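Pbp related beta-lactamase (Pyrococcus abyssi, PDB 2QMI) probably acts as a serine peptidase of the penicillin-binding protein and class C beta-lactamase type, assembling into a self-compartmentalizing octamer. Local coordinates at residues Tyr40-Glu44 against Lys208-Tyr214; Pro224-Pro228 against Val306-Thr310; Ile54-Gly58 against Val325-Ser329; Met194-Phe199 against Leu237-Asp243; Pro20-Ile24 against Lys36-Tyr40. The contacts are given in a common frame with arbitrary orientation. Residues are numbered along the deposited sequence.

Interaction 1. Residues Tyr40-Glu44 against Lys208-Tyr214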
# COMPACT_ATOMS: atom_id res chain seq x y z
N TYR A 40 1.83 35.74 10.84
CA TYR A 40 0.58 35.61 11.56
C TYR A 40 0.75 35.00 12.96
O TYR A 40 1.57 34.10 13.16
CB TYR A 40 -0.39 34.76 10.72
CG TYR A 40 -0.75 35.39 9.38
CD1 TYR A 40 -1.86 36.21 9.26
CD2 TYR A 40 0.05 35.20 8.26
CE1 TYR A 40 -2.17 36.84 8.06
CE2 TYR A 40 -0.25 35.83 7.04
CZ TYR A 40 -1.36 36.65 6.95
OH TYR A 40 -1.65 37.31 5.78
N ARG A 41 -0.01 35.50 13.92
CA ARG A 41 0.03 34.95 15.27
C ARG A 41 -0.94 33.76 15.30
O ARG A 41 -0.87 32.89 16.17
CB ARG A 41 -0.35 36.00 16.32
CG ARG A 41 -1.78 36.53 16.28
CD ARG A 41 -2.00 37.47 17.47
NE ARG A 41 -3.37 37.95 17.63
CZ ARG A 41 -3.89 39.01 17.03
NH1 ARG A 41 -5.15 39.35 17.25
NH2 ARG A 41 -3.15 39.75 16.20
N ASN A 42 -1.84 33.74 14.33
CA ASN A 42 -2.80 32.66 14.16
C ASN A 42 -3.12 32.54 12.67
O ASN A 42 -3.70 33.45 12.09
CB ASN A 42 -4.09 32.93 14.93
CG ASN A 42 -5.10 31.79 14.77
OD1 ASN A 42 -5.55 31.48 13.65
ND2 ASN A 42 -5.45 31.15 15.89
N VAL A 43 -2.73 31.42 12.07
CA VAL A 43 -2.95 31.20 10.64
C VAL A 43 -4.41 30.98 10.23
O VAL A 43 -4.90 31.66 9.34
CB VAL A 43 -2.10 30.02 10.12
CG1 VAL A 43 -2.38 29.77 8.65
CG2 VAL A 43 -0.62 30.32 10.33
N GLU A 44 -5.08 30.03 10.88
CA GLU A 44 -6.48 29.72 10.57
C GLU A 44 -7.34 30.98 10.57
O GLU A 44 -8.18 31.17 9.70
CB GLU A 44 -7.06 28.74 11.60
CG GLU A 44 -6.51 27.32 11.56
CD GLU A 44 -5.09 27.22 12.07
OE1 GLU A 44 -4.73 27.94 13.03
OE2 GLU A 44 -4.33 26.40 11.51
N LYS A 208 -6.63 40.05 24.12
CA LYS A 208 -7.01 40.15 22.71
C LYS A 208 -5.92 40.01 21.65
O LYS A 208 -6.21 40.15 20.46
CB LYS A 208 -7.75 41.47 22.50
CG LYS A 208 -8.68 41.78 23.65
CD LYS A 208 -9.30 43.16 23.55
CE LYS A 208 -10.00 43.50 24.87
NZ LYS A 208 -11.10 42.55 25.23
N ASP A 209 -4.69 39.73 22.07
CA ASP A 209 -3.58 39.57 21.13
C ASP A 209 -2.63 38.47 21.63
O ASP A 209 -1.61 38.75 22.28
CB ASP A 209 -2.81 40.89 20.96
CG ASP A 209 -1.87 40.87 19.76
OD1 ASP A 209 -1.44 39.76 19.37
OD2 ASP A 209 -1.55 41.95 19.23
N VAL A 210 -2.97 37.23 21.32
CA VAL A 210 -2.19 36.07 21.74
C VAL A 210 -1.99 35.17 20.53
O VAL A 210 -2.92 34.98 19.74
CB VAL A 210 -2.94 35.26 22.84
CG1 VAL A 210 -2.10 34.07 23.31
CG2 VAL A 210 -3.27 36.18 24.03
N ALA A 211 -0.79 34.63 20.39
CA ALA A 211 -0.49 33.78 19.25
C ALA A 211 -0.71 32.31 19.55
O ALA A 211 -0.45 31.83 20.66
CB ALA A 211 0.95 33.99 18.80
N MET A 212 -1.22 31.60 18.55
CA MET A 212 -1.46 30.17 18.65
C MET A 212 -0.10 29.51 18.41
O MET A 212 0.70 30.02 17.62
CB MET A 212 -2.46 29.73 17.58
CG MET A 212 -2.60 28.22 17.39
SD MET A 212 -2.98 27.35 18.92
CE MET A 212 -4.71 27.81 19.16
N GLY A 213 0.17 28.40 19.09
CA GLY A 213 1.43 27.72 18.89
C GLY A 213 1.37 26.88 17.62
O GLY A 213 0.27 26.59 17.12
N TYR A 214 2.53 26.49 17.09
CA TYR A 214 2.59 25.67 15.89
C TYR A 214 3.76 24.69 15.90
O TYR A 214 4.88 25.00 16.32
CB TYR A 214 2.67 26.55 14.63
CG TYR A 214 1.37 27.26 14.32
CD1 TYR A 214 0.32 26.60 13.70
CD2 TYR A 214 1.18 28.59 14.70
CE1 TYR A 214 -0.89 27.24 13.46
CE2 TYR A 214 -0.02 29.24 14.47
CZ TYR A 214 -1.05 28.57 13.85
OH TYR A 214 -2.25 29.21 13.66
O HOH W 1 -5.23 36.84 19.33
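A classic beta bulge, R41 and N42 both facing L47, lies where the chain of this penicillin-binding-protein-like domain turns a corner at R41, and the end-to-end direction of 208-214 lies 75° from that of 41-44. At the start of 208-214, K208 O stands 3.5 Å from R41 NH1. D209 comes next: its OD1 lies 3.2 Å from R41 NE, a salt bridge resting on charge alone, since the oxygen sits over a face of the guanidinium and no N-H points at it. The outer ends of both side chains are held by other residues, R41 NH2 by P48 O and D209 OD2 by T50 OG1. V210 N gives a hydrogen bond to a water, which also accepts from R41 NE, at 3.0 and 2.8 Å respectively. The closest CA pair is A211 and R41, 4.2 Å apart, and A211 CB meets R41 CB at 3.4 Å. M212 N then donates to R41 O at 2.7 Å with an N-H...O angle of 148°; the same oxygen takes a second bond from N328 ND2. Y214 buries more surface here than any other residue of its segment, with V43 CG2 4.0 Å from its CZ. Its hydroxyl is both acceptor and donor: V43 N reaches Y214 OH at 2.8 Å, and Y214 OH donates a hydrogen bond to E44 OE1 at 2.9 Å.

Interaction 2. Residues Pro224-Pro228 against Val306-Thr310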
# COMPACT_ATOMS: atom_id res chain seq x y z
N PRO A 224 -1.46 23.53 14.60
CA PRO A 224 -1.68 24.35 15.80
C PRO A 224 -1.67 23.55 17.09
O PRO A 224 -2.26 22.47 17.18
CB PRO A 224 -3.02 25.02 15.53
CG PRO A 224 -3.74 23.99 14.72
CD PRO A 224 -2.68 23.47 13.77
N GLN A 225 -1.01 24.10 18.11
CA GLN A 225 -0.92 23.46 19.42
C GLN A 225 -0.99 24.53 20.49
O GLN A 225 -0.22 25.50 20.46
CB GLN A 225 0.40 22.69 19.55
CG GLN A 225 0.48 21.44 18.68
CD GLN A 225 -0.26 20.27 19.27
OE1 GLN A 225 -1.10 20.43 20.16
NE2 GLN A 225 0.03 19.08 18.77
N PRO A 226 -1.91 24.38 21.46
CA PRO A 226 -2.06 25.35 22.55
C PRO A 226 -0.90 25.24 23.55
O PRO A 226 -0.21 24.22 23.61
CB PRO A 226 -3.39 24.96 23.18
CG PRO A 226 -4.12 24.21 22.07
CD PRO A 226 -3.01 23.41 21.46
N PHE A 227 -0.69 26.29 24.33
CA PHE A 227 0.37 26.30 25.33
C PHE A 227 0.21 25.08 26.24
O PHE A 227 -0.91 24.66 26.53
CB PHE A 227 0.29 27.57 26.17
CG PHE A 227 1.45 27.74 27.11
CD1 PHE A 227 2.66 28.26 26.66
CD2 PHE A 227 1.36 27.31 28.43
CE1 PHE A 227 3.76 28.36 27.51
CE2 PHE A 227 2.46 27.40 29.29
CZ PHE A 227 3.66 27.92 28.82
N PRO A 228 1.33 24.48 26.70
CA PRO A 228 1.22 23.31 27.58
C PRO A 228 1.17 23.73 29.05
O PRO A 228 2.13 23.52 29.80
CB PRO A 228 2.47 22.52 27.24
CG PRO A 228 3.47 23.62 27.06
CD PRO A 228 2.72 24.64 26.23
N VAL A 306 9.23 25.65 24.33
CA VAL A 306 8.22 24.77 24.89
C VAL A 306 7.62 23.95 23.75
O VAL A 306 6.50 23.43 23.85
CB VAL A 306 7.11 25.57 25.63
CG1 VAL A 306 7.55 25.85 27.05
CG2 VAL A 306 6.84 26.88 24.92
N GLY A 307 8.38 23.84 22.67
CA GLY A 307 7.93 23.08 21.52
C GLY A 307 7.21 23.91 20.48
O GLY A 307 7.74 24.13 19.39
N MET A 308 6.01 24.38 20.80
CA MET A 308 5.24 25.18 19.85
C MET A 308 5.52 26.69 19.94
O MET A 308 5.00 27.45 19.14
CB MET A 308 3.73 24.92 20.01
CG MET A 308 3.08 25.58 21.21
SD MET A 308 3.45 24.78 22.77
CE MET A 308 4.82 25.56 23.23
N TYR A 309 6.31 27.10 20.93
CA TYR A 309 6.69 28.51 21.09
C TYR A 309 8.17 28.51 21.46
O TYR A 309 8.62 27.62 22.17
CB TYR A 309 5.94 29.20 22.25
CG TYR A 309 4.44 29.34 22.14
CD1 TYR A 309 3.85 30.24 21.24
CD2 TYR A 309 3.60 28.60 22.97
CE1 TYR A 309 2.46 30.39 21.18
CE2 TYR A 309 2.22 28.75 22.92
CZ TYR A 309 1.65 29.64 22.03
OH TYR A 309 0.28 29.74 22.00
N THR A 310 8.92 29.49 20.97
CA THR A 310 10.34 29.61 21.30
C THR A 310 10.68 31.10 21.45
O THR A 310 9.93 31.95 20.97
CB THR A 310 11.28 28.99 20.23
OG1 THR A 310 11.17 29.71 19.00
CG2 THR A 310 10.94 27.53 20.00
O HOH W 2 -2.43 28.76 23.65
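M308 lays its side chain along the backbone of 225-228: CG is 3.4 Å from Q225 O, SD is 3.8 Å from P226 O, and the same sulfur lies 3.5 Å from P228 CD. The CB atoms of M308 and Q225 are 4.0 Å apart, whereas the amide end of Q225 leads away. No direct hydrogen bond joins the two segments, so the 271 Å² they bury rests mainly on nonpolar contact. F227 supplies the second part of the interface. Its CD1 approaches Y309 CE2 at 3.8 Å, with the tyrosine carbon near the plane of the phenylalanine ring at its edge, and its CE1 is 4.3 Å from V306 CG2. P228 CG lies 4.4 Å from V306 CB. One water spans the gap, accepting from F227 N at 3.1 Å and donating weakly to Y309 OH at 3.3 Å; the stronger partner of that hydroxyl is A211 O. Segment 306-310 is a tight connection between antiparallel strands, in which V306 N bonds Y309 O at 3.0 Å and G307 adopts phi 93°, psi -70°, angles that call for glycine. The contact thus sets the turn between strands 297-305 and 310-316 of the central antiparallel sheet of this serine beta-lactamase-like domain against the chain leaving strand 222-225, where M308 also touches I215 of strand 213-216 and R46 of a neighbouring subunit bonds the carbonyls of P226 and F227.

Interaction 3. Residues Ile54-Gly58 against Val325-Ser329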
# COMPACT_ATOMS: atom_id res chain seq x y z
N ILE A 54 1.24 38.02 22.43
CA ILE A 54 1.79 37.21 23.50
C ILE A 54 2.16 35.78 23.08
O ILE A 54 1.38 35.10 22.42
CB ILE A 54 0.80 37.18 24.69
CG1 ILE A 54 0.90 38.51 25.44
CG2 ILE A 54 1.06 36.00 25.59
CD1 ILE A 54 -0.13 38.70 26.52
N TYR A 55 3.37 35.36 23.46
CA TYR A 55 3.88 34.03 23.17
C TYR A 55 4.40 33.41 24.46
O TYR A 55 4.55 34.10 25.47
CB TYR A 55 5.09 34.08 22.22
CG TYR A 55 4.92 34.82 20.92
CD1 TYR A 55 4.92 34.14 19.70
CD2 TYR A 55 4.87 36.22 20.90
CE1 TYR A 55 4.88 34.83 18.49
CE2 TYR A 55 4.83 36.92 19.70
CZ TYR A 55 4.83 36.23 18.50
OH TYR A 55 4.79 36.93 17.31
N GLY A 56 4.68 32.11 24.42
CA GLY A 56 5.24 31.47 25.59
C GLY A 56 6.73 31.79 25.49
O GLY A 56 7.25 31.89 24.38
N ILE A 57 7.42 31.94 26.62
CA ILE A 57 8.84 32.27 26.53
C ILE A 57 9.77 31.16 26.98
O ILE A 57 10.99 31.27 26.83
CB ILE A 57 9.16 33.56 27.34
CG1 ILE A 57 9.06 33.30 28.84
CG2 ILE A 57 8.20 34.67 26.94
CD1 ILE A 57 9.56 34.46 29.69
N GLY A 58 9.20 30.08 27.51
CA GLY A 58 10.01 28.96 27.96
C GLY A 58 11.06 29.29 29.01
O GLY A 58 10.82 30.08 29.92
N VAL A 325 13.23 38.50 21.13
CA VAL A 325 12.60 37.88 19.97
C VAL A 325 11.70 36.70 20.40
O VAL A 325 12.14 35.80 21.12
CB VAL A 325 13.65 37.33 18.98
CG1 VAL A 325 12.97 36.68 17.77
CG2 VAL A 325 14.57 38.45 18.53
N LEU A 326 10.44 36.73 19.97
CA LEU A 326 9.51 35.66 20.29
C LEU A 326 9.03 35.02 19.00
O LEU A 326 8.87 35.69 17.98
CB LEU A 326 8.32 36.21 21.10
CG LEU A 326 8.70 36.67 22.52
CD1 LEU A 326 7.46 37.12 23.27
CD2 LEU A 326 9.38 35.52 23.25
N GLU A 327 8.80 33.71 19.03
CA GLU A 327 8.38 32.99 17.84
C GLU A 327 7.27 31.96 18.04
O GLU A 327 7.23 31.24 19.04
CB GLU A 327 9.60 32.30 17.21
CG GLU A 327 9.35 31.73 15.83
CD GLU A 327 10.59 31.07 15.25
OE1 GLU A 327 11.68 31.70 15.32
OE2 GLU A 327 10.48 29.93 14.73
N ASN A 328 6.39 31.91 17.05
CA ASN A 328 5.21 31.04 16.97
C ASN A 328 5.49 29.57 16.66
O ASN A 328 4.57 28.84 16.27
CB ASN A 328 4.28 31.59 15.88
CG ASN A 328 2.88 31.76 16.37
OD1 ASN A 328 2.63 31.65 17.57
ND2 ASN A 328 1.95 32.05 15.46
N SER A 329 6.73 29.14 16.81
CA SER A 329 7.13 27.76 16.54
C SER A 329 8.63 27.63 16.77
O SER A 329 9.22 28.49 17.44
CB SER A 329 6.79 27.38 15.08
OG SER A 329 7.45 28.24 14.16
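Segment 54-58 lies against the end of strand 321-327 without a hydrogen bond between them, so the contact depends on packing of the Y55 ring on the L326 side chain and on the backbone of E327 and N328. L326 CB is 3.8 Å from the Y55 ring centroid and 25° off its normal, a CH-pi contact over the face. Y55 CD1 approaches E327 C and Y55 CE1 approaches N328 N, each at 3.6 Å. The Y55 hydroxyl is bonded to S49 OG and S23 OG. G56 adds a looser approach, its O 4.4 Å from L326 CD2. At I57, CG2 reaches the same methyl, L326 CD2, at 4.0 Å, so L326 is met by the side chains of both Y55 and I57, with G56 between them. This places the short strand 55-56, paired with 238-239, against the large antiparallel sheet in a fold of the serine beta-lactamase clan. L326 packs onward against V241 and L244 of helix 241-252, while V325 and E327 touch helix 334-345 and strand 21-28.

Interaction 4. Residues Met194-Phe199 against Leu237-Asp243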
# COMPACT_ATOMS: atom_id res chain seq x y z
N MET A 194 5.17 45.20 33.82
CA MET A 194 4.79 44.16 32.87
C MET A 194 3.38 43.68 33.16
O MET A 194 3.19 42.67 33.86
CB MET A 194 5.79 43.01 32.95
CG MET A 194 7.17 43.40 32.44
SD MET A 194 8.52 42.50 33.18
CE MET A 194 8.43 40.93 32.23
N ASN A 195 2.40 44.39 32.62
CA ASN A 195 1.00 44.07 32.84
C ASN A 195 0.40 43.08 31.85
O ASN A 195 -0.80 42.80 31.91
CB ASN A 195 0.17 45.36 32.84
CG ASN A 195 0.71 46.39 33.82
OD1 ASN A 195 0.84 46.13 35.02
ND2 ASN A 195 1.03 47.58 33.31
N ARG A 196 1.21 42.57 30.94
CA ARG A 196 0.73 41.59 29.96
C ARG A 196 1.67 40.38 29.90
O ARG A 196 2.01 39.88 28.83
CB ARG A 196 0.56 42.24 28.58
CG ARG A 196 -0.55 43.29 28.57
CD ARG A 196 -0.90 43.83 27.19
NE ARG A 196 -1.44 42.80 26.29
CZ ARG A 196 -0.79 42.33 25.23
NH1 ARG A 196 0.41 42.80 24.94
NH2 ARG A 196 -1.33 41.39 24.48
N SER A 197 2.09 39.93 31.08
CA SER A 197 2.95 38.78 31.24
C SER A 197 2.16 37.86 32.17
O SER A 197 1.82 38.27 33.28
CB SER A 197 4.28 39.20 31.88
OG SER A 197 4.94 40.16 31.07
N TYR A 198 1.86 36.64 31.74
CA TYR A 198 1.03 35.75 32.55
C TYR A 198 1.55 34.34 32.85
O TYR A 198 2.55 33.88 32.30
CB TYR A 198 -0.33 35.59 31.88
CG TYR A 198 -0.95 36.85 31.31
CD1 TYR A 198 -1.61 37.77 32.14
CD2 TYR A 198 -0.93 37.10 29.94
CE1 TYR A 198 -2.24 38.90 31.61
CE2 TYR A 198 -1.55 38.23 29.40
CZ TYR A 198 -2.21 39.12 30.24
OH TYR A 198 -2.82 40.22 29.70
N PHE A 199 0.81 33.65 33.73
CA PHE A 199 1.08 32.27 34.13
C PHE A 199 -0.19 31.44 33.96
O PHE A 199 -0.16 30.33 33.43
CB PHE A 199 1.48 32.20 35.61
CG PHE A 199 2.96 32.32 35.84
CD1 PHE A 199 3.83 31.33 35.39
CD2 PHE A 199 3.48 33.41 36.52
CE1 PHE A 199 5.20 31.43 35.61
CE2 PHE A 199 4.85 33.52 36.75
CZ PHE A 199 5.71 32.53 36.29
N LEU A 237 6.20 31.01 31.77
CA LEU A 237 5.71 32.36 31.60
C LEU A 237 5.41 32.71 30.14
O LEU A 237 6.13 32.32 29.22
CB LEU A 237 6.74 33.34 32.19
CG LEU A 237 6.33 34.79 32.44
CD1 LEU A 237 5.18 34.86 33.45
CD2 LEU A 237 7.54 35.55 32.94
N LEU A 238 4.30 33.43 29.93
CA LEU A 238 3.91 33.89 28.61
C LEU A 238 4.01 35.41 28.67
O LEU A 238 3.63 36.02 29.67
CB LEU A 238 2.47 33.49 28.27
CG LEU A 238 2.13 32.01 28.06
CD1 LEU A 238 1.94 31.32 29.39
CD2 LEU A 238 0.85 31.90 27.23
N SER A 239 4.52 36.03 27.62
CA SER A 239 4.68 37.48 27.61
C SER A 239 4.78 37.99 26.18
O SER A 239 4.53 37.25 25.23
CB SER A 239 5.93 37.86 28.42
OG SER A 239 6.04 39.26 28.61
N SER A 240 5.13 39.27 26.04
CA SER A 240 5.29 39.90 24.73
C SER A 240 6.69 40.50 24.70
O SER A 240 7.34 40.60 25.74
CB SER A 240 4.25 41.00 24.53
OG SER A 240 4.59 42.16 25.27
N VAL A 241 7.15 40.90 23.51
CA VAL A 241 8.49 41.48 23.40
C VAL A 241 8.56 42.88 24.01
O VAL A 241 9.63 43.32 24.42
CB VAL A 241 8.98 41.56 21.92
CG1 VAL A 241 9.00 40.16 21.30
CG2 VAL A 241 8.10 42.49 21.11
N LEU A 242 7.43 43.57 24.08
CA LEU A 242 7.41 44.90 24.68
C LEU A 242 7.62 44.78 26.19
O LEU A 242 8.36 45.57 26.78
CB LEU A 242 6.09 45.61 24.39
CG LEU A 242 6.00 46.25 23.01
CD1 LEU A 242 4.65 46.92 22.85
CD2 LEU A 242 7.11 47.27 22.85
N ASP A 243 6.97 43.79 26.81
CA ASP A 243 7.10 43.57 28.24
C ASP A 243 8.52 43.12 28.57
O ASP A 243 9.11 43.57 29.56
CB ASP A 243 6.08 42.52 28.71
CG ASP A 243 4.75 43.14 29.16
OD1 ASP A 243 4.36 44.18 28.59
OD2 ASP A 243 4.10 42.58 30.06
O HOH W 3 2.60 45.92 29.76
O HOH W 4 3.06 44.01 26.30
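D243, with chi1 between wells at -91°, turns its carboxylate back across segment 194-199. OD2 accepts from R196 N at 3.0 Å and from S197 OG at 2.8 Å, while OD1 accepts hydrogen bonds from two waters: one, 2.7 Å away, also accepts from N195 N; the other, 2.6 Å from D243 OD1, also accepts from R196 NH1. S240 is the N-cap of the following helix, and its p rotamer brings OG to within 3.3 Å of the D243 N that donates to it. S197, in the m rotamer, also sets its OG 2.8 Å from S239 OG. R196 extends past this network to bond E52 O and form a salt bridge with D207, which also receives the hydroxyl of Y198. Backbone pairing is a single antiparallel bridge: Y198 N to L238 O at 2.8 Å and L238 N to Y198 O at 3.0 Å. L237, with chi1 t and chi2 p, places CD1 over the face of F199, 3.7 Å from the ring centroid and 15° off the normal. Within the serine beta-lactamase-like domain, the loop after helix 180-189 thereby joins strand 238-239, itself paired with 55-56, and helix 241-252, with M194 and L237 touching F64 of helix 61-74.

Interaction 5. Residues Pro20-Ile24 against Lys36-Tyr40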
# COMPACT_ATOMS: atom_id res chain seq x y z
N PRO A 20 5.41 30.68 11.12
CA PRO A 20 4.14 31.41 11.08
C PRO A 20 4.24 32.91 11.39
O PRO A 20 3.84 33.74 10.57
CB PRO A 20 3.28 30.68 12.13
CG PRO A 20 3.92 29.31 12.23
CD PRO A 20 5.38 29.64 12.17
N GLY A 21 4.75 33.25 12.57
CA GLY A 21 4.88 34.63 12.97
C GLY A 21 6.05 34.86 13.91
O GLY A 21 6.56 33.91 14.50
N ILE A 22 6.47 36.12 14.04
CA ILE A 22 7.60 36.49 14.89
C ILE A 22 7.47 37.93 15.40
O ILE A 22 6.94 38.80 14.71
CB ILE A 22 8.94 36.39 14.11
CG1 ILE A 22 9.42 34.94 14.08
CG2 ILE A 22 9.98 37.31 14.73
CD1 ILE A 22 10.73 34.72 13.32
N SER A 23 7.96 38.17 16.62
CA SER A 23 7.93 39.51 17.19
C SER A 23 9.32 39.86 17.70
O SER A 23 10.05 38.98 18.15
CB SER A 23 6.93 39.59 18.35
OG SER A 23 5.61 39.70 17.87
N ILE A 24 9.68 41.13 17.62
CA ILE A 24 10.99 41.57 18.08
C ILE A 24 10.98 43.02 18.57
O ILE A 24 10.30 43.88 18.00
CB ILE A 24 12.05 41.44 16.95
CG1 ILE A 24 13.44 41.88 17.45
CG2 ILE A 24 11.63 42.27 15.75
CD1 ILE A 24 14.56 41.71 16.42
N LYS A 36 8.48 45.38 16.23
CA LYS A 36 7.70 44.99 15.08
C LYS A 36 7.33 43.51 15.10
O LYS A 36 8.03 42.69 15.70
CB LYS A 36 8.48 45.32 13.80
CG LYS A 36 7.69 45.22 12.51
CD LYS A 36 8.38 45.98 11.37
CE LYS A 36 8.35 47.50 11.62
NZ LYS A 36 8.93 48.30 10.48
N GLY A 37 6.21 43.19 14.46
CA GLY A 37 5.75 41.82 14.38
C GLY A 37 5.75 41.42 12.91
O GLY A 37 5.60 42.28 12.04
N PHE A 38 5.92 40.13 12.65
CA PHE A 38 5.95 39.60 11.28
C PHE A 38 5.11 38.33 11.19
O PHE A 38 5.04 37.55 12.14
CB PHE A 38 7.38 39.25 10.86
CG PHE A 38 8.33 40.41 10.90
CD1 PHE A 38 8.71 41.05 9.73
CD2 PHE A 38 8.85 40.86 12.11
CE1 PHE A 38 9.59 42.13 9.76
CE2 PHE A 38 9.73 41.93 12.16
CZ PHE A 38 10.10 42.57 10.98
N GLY A 39 4.48 38.13 10.03
CA GLY A 39 3.67 36.94 9.85
C GLY A 39 2.39 36.93 10.66
O GLY A 39 1.91 37.97 11.12
N TYR A 40 1.83 35.74 10.84
CA TYR A 40 0.58 35.61 11.56
C TYR A 40 0.75 35.00 12.96
O TYR A 40 1.57 34.10 13.16
CB TYR A 40 -0.39 34.76 10.72
CG TYR A 40 -0.75 35.39 9.38
CD1 TYR A 40 -1.86 36.21 9.26
CD2 TYR A 40 0.05 35.20 8.26
CE1 TYR A 40 -2.17 36.84 8.06
CE2 TYR A 40 -0.25 35.83 7.04
CZ TYR A 40 -1.36 36.65 6.95
OH TYR A 40 -1.65 37.31 5.78
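This is antiparallel strand pairing at the edge of the large sheet, where strands 21-28 and 31-38 form a beta hairpin. The axes of segments 21-24 and 36-38 approach to 4.5 Å, their directions 167° apart. In the hydrogen-bonded pair I22-F38, I22 N to F38 O is 2.8 Å and F38 N to I22 O 2.7 Å; in I24-K36, I24 N to K36 O is 3.0 Å and K36 N to I24 O 2.9 Å. The hairpin forms one edge of the eight-stranded sheet of this serine beta-lactamase-like domain, with 31-38 outermost within the chain and 21-28 also paired with 321-327. I22, I24, K36 and F38 share one face, where I24 CG2 meets F38 CE2 at 4.1 Å and helix 3-16 covers F38. S23 points to the other. At G21-G39 the CA atoms close to 4.1 Å; a CB on either glycine would clash. Beyond the corner at G39, Y40 N donates to P20 O at 2.8 Å, while Y40 OH bonds Y229 O of a neighbouring subunit.

From the N terminus, interaction 5 closes first, a short hairpin at the edge of the large sheet. Its last residue, Y40, begins interaction 1, whose 163-residue loop brings 208-214 back to the corner after strand 31-38. Interaction 3 opens inside that loop and closes last, at 325-329, so interactions 1 and 3 cross; backbone hydrogen bonds join I54 to D209 and A211. Interactions 2 and 4 both lie wholly within the span of interaction 3 and cross each other, and interaction 4 also crosses interaction 1. Strands 213-216 and 222-225 link interactions 1 and 2, strands 55-56 and 238-239 link 3 and 4, and strands 21-28 and 321-327 link 5 and 3.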